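Local coordinates for inositol 2-dehydrogenase/D-chiro-inositol 3-dehydrogenase (Lactobacillus casei, PDB 4MIY) that oxidises myo-inositol to 2-keto-myo-inositol, and D-chiro-inositol to 1-keto-D-chiro-inositol, with NAD as the electron acceptor, at the interface of chains A and B. Residues are numbered along the deposited sequence; one frame, centred on the assembly and turned at random. Chains: chain A/B, Inositol 2-dehydrogenase/D-chiro-inositol 3-dehydrogenase.

The interface of chains A and B. Residues chain A 153-154, 213, 225-227; chain B 150, 152, 225.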
# COMPACT_ATOMS: atom_id res chain seq x y z
N ALA A 153 -3.09 -18.57 -4.61
CA ALA A 153 -4.25 -17.86 -5.02
C ALA A 153 -5.38 -18.01 -4.02
O ALA A 153 -5.41 -18.94 -3.27
CB ALA A 153 -4.68 -18.30 -6.38
N SER A 154 -6.29 -17.05 -4.06
CA SER A 154 -7.50 -17.07 -3.24
C SER A 154 -8.70 -16.70 -4.07
O SER A 154 -8.64 -15.83 -4.88
CB SER A 154 -7.41 -16.13 -2.05
OG SER A 154 -6.34 -16.46 -1.23
N LEU A 213 -9.18 -26.26 0.19
CA LEU A 213 -7.86 -26.00 -0.31
C LEU A 213 -7.63 -26.87 -1.52
O LEU A 213 -7.80 -28.06 -1.43
CB LEU A 213 -6.84 -26.29 0.74
CG LEU A 213 -6.90 -25.41 2.00
CD1 LEU A 213 -6.03 -25.95 3.07
CD2 LEU A 213 -6.49 -24.01 1.67
N GLN A 225 -1.44 -23.50 -5.09
CA GLN A 225 -2.25 -23.58 -3.91
C GLN A 225 -3.38 -22.57 -3.94
O GLN A 225 -3.14 -21.40 -3.83
CB GLN A 225 -1.40 -23.34 -2.66
CG GLN A 225 -0.32 -24.35 -2.44
CD GLN A 225 0.48 -24.10 -1.21
OE1 GLN A 225 0.77 -23.01 -0.88
NE2 GLN A 225 0.81 -25.13 -0.52
N VAL A 226 -4.60 -23.04 -4.08
CA VAL A 226 -5.76 -22.18 -4.11
C VAL A 226 -6.60 -22.33 -2.85
O VAL A 226 -6.92 -23.41 -2.47
CB VAL A 226 -6.66 -22.45 -5.32
CG1 VAL A 226 -7.71 -21.39 -5.45
CG2 VAL A 226 -5.90 -22.48 -6.57
N LEU A 227 -6.90 -21.21 -2.21
CA LEU A 227 -7.89 -21.13 -1.15
C LEU A 227 -9.23 -20.76 -1.72
O LEU A 227 -9.37 -19.73 -2.33
CB LEU A 227 -7.48 -20.08 -0.13
CG LEU A 227 -8.51 -19.72 0.95
CD1 LEU A 227 -8.83 -20.93 1.83
CD2 LEU A 227 -7.99 -18.59 1.75
N VAL B 150 -7.57 -21.16 8.20
CA VAL B 150 -6.36 -21.38 7.44
C VAL B 150 -5.36 -20.29 7.78
O VAL B 150 -5.69 -19.18 8.02
CB VAL B 150 -6.64 -21.37 5.94
CG1 VAL B 150 -5.37 -21.54 5.13
CG2 VAL B 150 -7.64 -22.45 5.55
N ARG B 152 -1.77 -18.77 6.09
CA ARG B 152 -0.81 -18.81 5.02
C ARG B 152 0.36 -17.97 5.39
O ARG B 152 0.20 -16.87 5.81
CB ARG B 152 -1.43 -18.36 3.73
CG ARG B 152 -2.51 -19.26 3.28
CD ARG B 152 -3.04 -18.89 1.96
NE ARG B 152 -3.11 -20.03 1.10
CZ ARG B 152 -3.46 -19.99 -0.16
NH1 ARG B 152 -3.80 -18.86 -0.73
NH2 ARG B 152 -3.50 -21.10 -0.84
N GLN B 225 -0.37 -23.37 5.80
CA GLN B 225 0.44 -23.52 4.61
C GLN B 225 1.62 -22.55 4.61
O GLN B 225 1.45 -21.39 4.43
CB GLN B 225 -0.37 -23.29 3.35
CG GLN B 225 -1.50 -24.24 3.15
CD GLN B 225 -2.26 -24.02 1.87
OE1 GLN B 225 -2.54 -22.93 1.51
NE2 GLN B 225 -2.59 -25.08 1.20
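B:Arg152 and B:Gln225, on strands 148-156 and 223-229 of one subunit, face A:Ala153, A:Leu213, A:Gln225 and A:Leu227 on strands 148-156, 212-218 and 223-229 of the other, with every backbone in the extended beta region. The strands belong to the C-terminal alpha/beta domain of this Gfo/Idh/MocA-family dehydrogenase, and the patch is part of a two-fold symmetric interface between facing sheets, so each contact recurs with the chains exchanged. In the deposited tetramer it probably helps hold a pair of subunits together.

B:Arg152 reaches across with a chain bent at chi3 (131°), which carries its guanidinium to main-chain oxygens of chain A. B:Arg152 NH1 donates to the carbonyl O of A:Ala153 at 3.0 Å; the donor stands 59° out of the carbonyl plane, so the bond does not follow a lone pair. B:Arg152 NH2 makes a weak bond to the carbonyl O of A:Gln225, also at 3.0 Å. The plane is steadied from its own subunit, where NE and NH2 together grip the amide OE1 of B:Gln225, with B:Arg152 NE 3.0 Å from that oxygen. The oxygen lies in the guanidinium plane, which should limit rotation of the group. On one face sits A:Leu227, its CB 4.0 Å from CZ of B:Arg152.

A lysine in place of B:Arg152 would probably be unable to bridge both chain A carbonyls while gripping B:Gln225, leaving that amide freer to turn.

Near the two-fold axis the side-chain amides of A:Gln225 and B:Gln225 stack face to face, their planes nearly parallel at 8°; A:Gln225 NE2 is 3.8 Å from B:Gln225 NE2. A:Leu213 packs against the B:Gln225 amide, its CD1 4.0 Å from B:Gln225 NE2. Farther out, A:Leu227 CD1 and B:Val150 CG2 touch at 4.2 Å as the two side chains pass in antiparallel fashion.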